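Local coordinates for CRISPR-associated protein, Cse1 family (Acidimicrobium ferrooxidans, PDB 4H3T) that probably serves as the large Cse1 subunit of a type I-E CRISPR Cascade complex, which recognises invading DNA under the guidance of CRISPR RNA, at residues A[12-18]-A[29-35]; A[39-45]-A[208-212]. The protein carries 1 engineered substitution. The contacts are given in a common frame with arbitrary orientation. Numbering follows the deposited sequence.

In the fold
Two neighbouring contacts illustrate how the first two amides of a helix, which have no carbonyl of the helix to bond to, can be tied to chain elsewhere, while the N-cap side chain takes a third. In contact 1 the first amides of helix 32-37 donate to carbonyls of the loop before strand 18-22; in contact 2 those of helix 210-217 donate to carbonyls of 39-45. Both reach one antiparallel sheet, contact 1 where outer strand 27-30 pairs with the central one, contact 2 at the other outer strand, 42-45; their centres are about 14 Å apart. Ile-35 joins them: its CG1 lies 3.6 Å from Leu-210 CD2, and its CD1 3.7 Å from Phe-45 CE1.

Contact 1: A[12-18]-A[29-35]; sequences LSSEPWL and EVSLRDI
A classic beta bulge opens this pairing: Trp-17 and Leu-18 both face Val-30, where the loop ending at Trp-17 enters strand 18-22 antiparallel to strand 27-30. Val-30 O accepts from Trp-17 N (3.0 Å) and Leu-18 N (2.9 Å), and Val-30 N returns a bond to Leu-18 O (2.8 Å), Leu-18 and Val-30 forming a hydrogen-bonded antiparallel pair, Leu-18 CA to Val-30 CA 5.0 Å. Trp-17 supplies the irregularity with phi/psi of -152/-8°, against -103/108° for Leu-18.

Ser-31, just after the strand, N-caps helix 32-37: in its p rotamer, OG accepts from Asp-34 N (3.1 Å). The loop takes up the next amides, Leu-32 N to Leu-12 O (3.1 Å) and Arg-33 N to Ser-13 O (3.2 Å).

Side chains fill the angle between loop and helix. Leu-18 (m, t) sets CD1 3.5 Å from Leu-32 CD2 and 4.0 Å from Ile-35 CD1. Leu-32, likewise m, t, meets the edge of the Trp-17 indole, CG to CZ2 3.9 Å. Helices 52-68 and 157-170 also pack on that indole. Arg-33 (chi1 t) leads its guanidinium away to Asp-92 and Glu-88, while Glu-29 pairs with Arg-162. Although the CA-to-CB bond of Trp-17 points away from 29-35, chi1 of 63° and chi2 of -72° bring the indole round to Leu-32, and its NE1 donates to Leu-12 O at 3.0 Å.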
loop_
_atom_site.group_PDB
_atom_site.type_symbol
_atom_site.label_atom_id
_atom_site.label_comp_id
_atom_site.label_asym_id
_atom_site.label_seq_id
_atom_site.Cartn_x
_atom_site.Cartn_y
_atom_site.Cartn_z
ATOM N N LEU A 12 -3.527 -23.604 -10.931
ATOM C CA LEU A 12 -3.456 -22.136 -10.948
ATOM C C LEU A 12 -2.692 -21.599 -12.146
ATOM O O LEU A 12 -2.800 -20.407 -12.474
ATOM C CB LEU A 12 -2.832 -21.636 -9.636
ATOM C CG LEU A 12 -3.564 -21.972 -8.334
ATOM C CD1 LEU A 12 -2.737 -21.497 -7.147
ATOM C CD2 LEU A 12 -4.953 -21.392 -8.321
ATOM N N SER A 13 -1.912 -22.431 -12.806
ATOM C CA SER A 13 -1.256 -21.971 -14.030
ATOM C C SER A 13 -2.206 -21.967 -15.239
ATOM O O SER A 13 -1.894 -21.304 -16.214
ATOM C CB SER A 13 -0.035 -22.825 -14.363
ATOM O OG SER A 13 -0.374 -24.089 -14.918
ATOM N N SER A 14 -3.317 -22.759 -15.228
ATOM C CA SER A 14 -4.183 -22.879 -16.401
ATOM C C SER A 14 -5.672 -22.598 -16.135
ATOM O O SER A 14 -6.412 -22.387 -17.086
ATOM C CB SER A 14 -4.027 -24.271 -17.028
ATOM O OG SER A 14 -4.221 -25.273 -16.041
ATOM N N GLU A 15 -6.093 -22.490 -14.893
ATOM C CA GLU A 15 -7.492 -22.147 -14.542
ATOM C C GLU A 15 -7.632 -20.679 -14.258
ATOM O O GLU A 15 -6.719 -20.097 -13.676
ATOM C CB GLU A 15 -7.947 -22.881 -13.263
ATOM C CG GLU A 15 -7.865 -24.368 -13.399
ATOM C CD GLU A 15 -9.054 -25.054 -14.017
ATOM O OE1 GLU A 15 -9.835 -24.414 -14.762
ATOM O OE2 GLU A 15 -9.202 -26.261 -13.737
ATOM N N PRO A 16 -8.810 -20.102 -14.519
ATOM C CA PRO A 16 -8.975 -18.643 -14.279
ATOM C C PRO A 16 -9.170 -18.289 -12.800
ATOM O O PRO A 16 -10.006 -18.867 -12.136
ATOM C CB PRO A 16 -10.204 -18.271 -15.132
ATOM C CG PRO A 16 -10.955 -19.547 -15.372
ATOM C CD PRO A 16 -9.970 -20.692 -15.240
ATOM N N TRP A 17 -8.337 -17.383 -12.252
ATOM C CA TRP A 17 -8.539 -16.947 -10.884
ATOM C C TRP A 17 -8.042 -15.525 -10.568
ATOM O O TRP A 17 -8.283 -15.069 -9.461
ATOM C CB TRP A 17 -7.883 -17.939 -9.881
ATOM C CG TRP A 17 -6.408 -18.067 -9.985
ATOM C CD1 TRP A 17 -5.702 -18.680 -10.977
ATOM C CD2 TRP A 17 -5.449 -17.563 -9.055
ATOM N NE1 TRP A 17 -4.362 -18.565 -10.744
ATOM C CE2 TRP A 17 -4.169 -17.933 -9.537
ATOM C CE3 TRP A 17 -5.545 -16.945 -7.795
ATOM C CZ2 TRP A 17 -2.990 -17.684 -8.813
ATOM C CZ3 TRP A 17 -4.385 -16.720 -7.068
ATOM C CH2 TRP A 17 -3.119 -17.099 -7.573
ATOM N N LEU A 18 -7.328 -14.872 -11.488
ATOM C CA LEU A 18 -6.720 -13.547 -11.284
ATOM C C LEU A 18 -7.566 -12.500 -11.993
ATOM O O LEU A 18 -7.627 -12.493 -13.210
ATOM C CB LEU A 18 -5.279 -13.558 -11.816
ATOM C CG LEU A 18 -4.381 -14.567 -11.110
ATOM C CD1 LEU A 18 -3.161 -14.795 -11.876
ATOM C CD2 LEU A 18 -4.021 -14.119 -9.709
ATOM N N GLU A 29 -11.397 -13.102 -15.186
ATOM C CA GLU A 29 -10.324 -13.777 -14.467
ATOM C C GLU A 29 -9.437 -14.498 -15.404
ATOM O O GLU A 29 -9.913 -15.073 -16.377
ATOM C CB GLU A 29 -10.894 -14.749 -13.439
ATOM C CG GLU A 29 -11.487 -14.005 -12.281
ATOM C CD GLU A 29 -12.169 -14.912 -11.274
ATOM O OE1 GLU A 29 -12.095 -16.148 -11.425
ATOM O OE2 GLU A 29 -12.802 -14.379 -10.344
ATOM N N VAL A 30 -8.123 -14.493 -15.136
ATOM C CA VAL A 30 -7.181 -15.211 -15.998
ATOM C C VAL A 30 -6.318 -16.154 -15.140
ATOM O O VAL A 30 -6.223 -16.005 -13.919
ATOM C CB VAL A 30 -6.310 -14.237 -16.838
ATOM C CG1 VAL A 30 -7.167 -13.458 -17.834
ATOM C CG2 VAL A 30 -5.475 -13.266 -15.960
ATOM N N SER A 31 -5.673 -17.078 -15.789
ATOM C CA SER A 31 -4.718 -18.010 -15.164
ATOM C C SER A 31 -3.357 -17.328 -15.061
ATOM O O SER A 31 -3.162 -16.257 -15.655
ATOM C CB SER A 31 -4.587 -19.228 -16.036
ATOM O OG SER A 31 -4.089 -18.785 -17.287
ATOM N N LEU A 32 -2.418 -17.950 -14.368
ATOM C CA LEU A 32 -1.079 -17.389 -14.277
ATOM C C LEU A 32 -0.369 -17.429 -15.639
ATOM O O LEU A 32 0.328 -16.500 -15.962
ATOM C CB LEU A 32 -0.208 -18.081 -13.242
ATOM C CG LEU A 32 -0.550 -17.847 -11.819
ATOM C CD1 LEU A 32 0.093 -18.913 -10.980
ATOM C CD2 LEU A 32 -0.098 -16.485 -11.362
ATOM N N ARG A 33 -0.642 -18.423 -16.469
ATOM C CA ARG A 33 -0.079 -18.494 -17.791
ATOM C C ARG A 33 -0.584 -17.304 -18.622
ATOM O O ARG A 33 0.234 -16.582 -19.191
ATOM C CB ARG A 33 -0.393 -19.850 -18.462
ATOM C CG ARG A 33 0.392 -20.006 -19.751
ATOM C CD ARG A 33 -0.510 -20.211 -20.931
ATOM N NE ARG A 33 0.256 -20.427 -22.165
ATOM C CZ ARG A 33 -0.135 -20.016 -23.364
ATOM N NH1 ARG A 33 -1.276 -19.349 -23.506
ATOM N NH2 ARG A 33 0.625 -20.246 -24.435
ATOM N N ASP A 34 -1.899 -17.082 -18.658
ATOM C CA ASP A 34 -2.483 -15.967 -19.416
ATOM C C ASP A 34 -2.140 -14.596 -18.857
ATOM O O ASP A 34 -1.994 -13.667 -19.624
ATOM C CB ASP A 34 -4.017 -16.112 -19.533
ATOM C CG ASP A 34 -4.390 -17.056 -20.663
ATOM O OD1 ASP A 34 -3.484 -17.429 -21.445
ATOM O OD2 ASP A 34 -5.579 -17.447 -20.750
ATOM N N ILE A 35 -1.943 -14.458 -17.577
ATOM C CA ILE A 35 -1.589 -13.133 -17.061
ATOM C C ILE A 35 -0.185 -12.680 -17.636
ATOM O O ILE A 35 0.015 -11.494 -17.874
ATOM C CB ILE A 35 -1.717 -13.052 -15.508
ATOM C CG1 ILE A 35 -2.183 -11.633 -15.094
ATOM C CG2 ILE A 35 -0.475 -13.483 -14.815
ATOM C CD1 ILE A 35 -2.326 -11.361 -13.681
#

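Contact 2: A[39-45]-A[208-212]; sequences AHTIVGF and QTLRE
Segment 208-212 starts with the exposed Gln-208, whose backbone N donates to Glu-212 OE1 (2.9 Å). Thr-209, extended at phi/psi -133/165°, takes the N-cap position: with chi1 at 71° its OG1 accepts from Glu-212 N (3.2 Å), while its CA makes a CA-H...O contact with Ile-42 O at 3.1 Å. The helix begins with Leu-210, whose N donates to the same Ile-42 O (2.9 Å). Here helix 210-217 meets, by its N-terminal turn, the outer strand 42-45 of the antiparallel sheet, beside the classic bulge that Val-43 and Gly-44 form opposite Arg-21. Leu-210 (t, p) points its CB toward the strand, 3.9 Å from Ile-42 CG2, and its CD1 lies 4.1 Å from Phe-45 CE2. Arg-211 N follows with a bond to Ala-39 O (3.2 Å), the CB atoms of Arg-211 and Ala-39 being 3.8 Å apart. From there, with chi1 to chi3 all t, the chain of Arg-211 passes His-40 and carries its guanidinium to Leu-80 O and a cation-pi contact with Phe-86.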
loop_
_atom_site.group_PDB
_atom_site.type_symbol
_atom_site.label_atom_id
_atom_site.label_comp_id
_atom_site.label_asym_id
_atom_site.label_seq_id
_atom_site.Cartn_x
_atom_site.Cartn_y
_atom_site.Cartn_z
ATOM N N ALA A 39 -0.136 -10.015 -20.767
ATOM C CA ALA A 39 0.179 -8.840 -19.949
ATOM C C ALA A 39 0.171 -7.505 -20.719
ATOM O O ALA A 39 -0.291 -6.510 -20.188
ATOM C CB ALA A 39 1.526 -9.027 -19.276
ATOM N N HIS A 40 0.565 -7.502 -21.999
ATOM C CA HIS A 40 0.568 -6.292 -22.833
ATOM C C HIS A 40 -0.858 -5.860 -23.284
ATOM O O HIS A 40 -1.009 -4.786 -23.852
ATOM C CB HIS A 40 1.458 -6.510 -24.053
ATOM C CG HIS A 40 0.996 -7.632 -24.929
ATOM N ND1 HIS A 40 0.939 -8.938 -24.462
ATOM C CD2 HIS A 40 0.507 -7.597 -26.190
ATOM C CE1 HIS A 40 0.460 -9.656 -25.476
ATOM N NE2 HIS A 40 0.211 -8.894 -26.537
ATOM N N THR A 41 -1.880 -6.708 -23.073
ATOM C CA THR A 41 -3.286 -6.431 -23.473
ATOM C C THR A 41 -4.131 -6.074 -22.234
ATOM O O THR A 41 -5.313 -5.751 -22.353
ATOM C CB THR A 41 -3.917 -7.658 -24.197
ATOM O OG1 THR A 41 -4.246 -8.674 -23.247
ATOM C CG2 THR A 41 -3.049 -8.225 -25.298
ATOM N N ILE A 42 -3.526 -6.173 -21.045
ATOM C CA ILE A 42 -4.200 -5.937 -19.755
ATOM C C ILE A 42 -3.830 -4.606 -19.210
ATOM O O ILE A 42 -2.659 -4.241 -19.248
ATOM C CB ILE A 42 -3.800 -7.102 -18.787
ATOM C CG1 ILE A 42 -4.364 -8.452 -19.346
ATOM C CG2 ILE A 42 -4.239 -6.850 -17.373
ATOM C CD1 ILE A 42 -3.796 -9.736 -18.643
ATOM N N VAL A 43 -4.822 -3.868 -18.702
ATOM C CA VAL A 43 -4.626 -2.585 -18.018
ATOM C C VAL A 43 -3.959 -2.851 -16.684
ATOM O O VAL A 43 -2.924 -2.266 -16.343
ATOM C CB VAL A 43 -5.962 -1.793 -17.832
ATOM C CG1 VAL A 43 -5.771 -0.506 -16.983
ATOM C CG2 VAL A 43 -6.537 -1.414 -19.187
ATOM N N GLY A 44 -4.554 -3.755 -15.944
ATOM C CA GLY A 44 -4.070 -4.129 -14.630
ATOM C C GLY A 44 -5.014 -5.022 -13.887
ATOM O O GLY A 44 -6.007 -5.496 -14.439
ATOM N N PHE A 45 -4.660 -5.277 -12.626
ATOM C CA PHE A 45 -5.462 -6.045 -11.696
ATOM C C PHE A 45 -6.784 -5.373 -11.484
ATOM O O PHE A 45 -6.848 -4.191 -11.564
ATOM C CB PHE A 45 -4.754 -6.210 -10.349
ATOM C CG PHE A 45 -3.651 -7.232 -10.378
ATOM C CD1 PHE A 45 -3.939 -8.584 -10.524
ATOM C CD2 PHE A 45 -2.321 -6.850 -10.244
ATOM C CE1 PHE A 45 -2.907 -9.527 -10.573
ATOM C CE2 PHE A 45 -1.298 -7.787 -10.338
ATOM C CZ PHE A 45 -1.587 -9.104 -10.472
ATOM N N GLN A 208 0.662 1.788 -17.595
ATOM C CA GLN A 208 -0.559 1.823 -18.434
ATOM C C GLN A 208 -1.063 0.418 -18.843
ATOM O O GLN A 208 -2.232 0.241 -19.205
ATOM C CB GLN A 208 -0.279 2.650 -19.693
ATOM C CG GLN A 208 -0.233 4.174 -19.377
ATOM C CD GLN A 208 0.291 4.981 -20.542
ATOM O OE1 GLN A 208 1.229 5.771 -20.387
ATOM N NE2 GLN A 208 -0.272 4.794 -21.744
ATOM N N THR A 209 -0.181 -0.572 -18.765
ATOM C CA THR A 209 -0.515 -1.957 -18.948
ATOM C C THR A 209 0.126 -2.728 -17.822
ATOM O O THR A 209 1.056 -2.223 -17.146
ATOM C CB THR A 209 -0.039 -2.452 -20.323
ATOM O OG1 THR A 209 1.372 -2.529 -20.283
ATOM C CG2 THR A 209 -0.486 -1.588 -21.487
ATOM N N LEU A 210 -0.312 -3.981 -17.638
ATOM C CA LEU A 210 0.274 -4.864 -16.644
ATOM C C LEU A 210 1.694 -5.208 -16.993
ATOM O O LEU A 210 2.507 -5.300 -16.115
ATOM C CB LEU A 210 -0.526 -6.157 -16.505
ATOM C CG LEU A 210 -0.062 -7.114 -15.405
ATOM C CD1 LEU A 210 -0.061 -6.447 -14.013
ATOM C CD2 LEU A 210 -0.913 -8.324 -15.394
ATOM N N ARG A 211 2.020 -5.323 -18.272
ATOM C CA ARG A 211 3.394 -5.608 -18.678
ATOM C C ARG A 211 4.315 -4.465 -18.271
ATOM O O ARG A 211 5.379 -4.735 -17.720
ATOM C CB ARG A 211 3.487 -5.871 -20.177
ATOM C CG ARG A 211 4.875 -6.189 -20.608
ATOM C CD ARG A 211 4.889 -6.861 -21.962
ATOM N NE ARG A 211 6.212 -7.438 -22.182
ATOM C CZ ARG A 211 7.291 -6.760 -22.555
ATOM N NH1 ARG A 211 7.219 -5.454 -22.792
ATOM N NH2 ARG A 211 8.454 -7.376 -22.676
ATOM N N GLU A 212 3.889 -3.207 -18.464
ATOM C CA GLU A 212 4.651 -2.028 -18.004
ATOM C C GLU A 212 4.813 -2.018 -16.503
ATOM O O GLU A 212 5.901 -1.788 -16.010
ATOM C CB GLU A 212 3.971 -0.715 -18.370
ATOM C CG GLU A 212 3.963 -0.348 -19.820
ATOM C CD GLU A 212 3.444 1.063 -20.044
ATOM O OE1 GLU A 212 3.221 1.806 -19.053
ATOM O OE2 GLU A 212 3.245 1.416 -21.227
#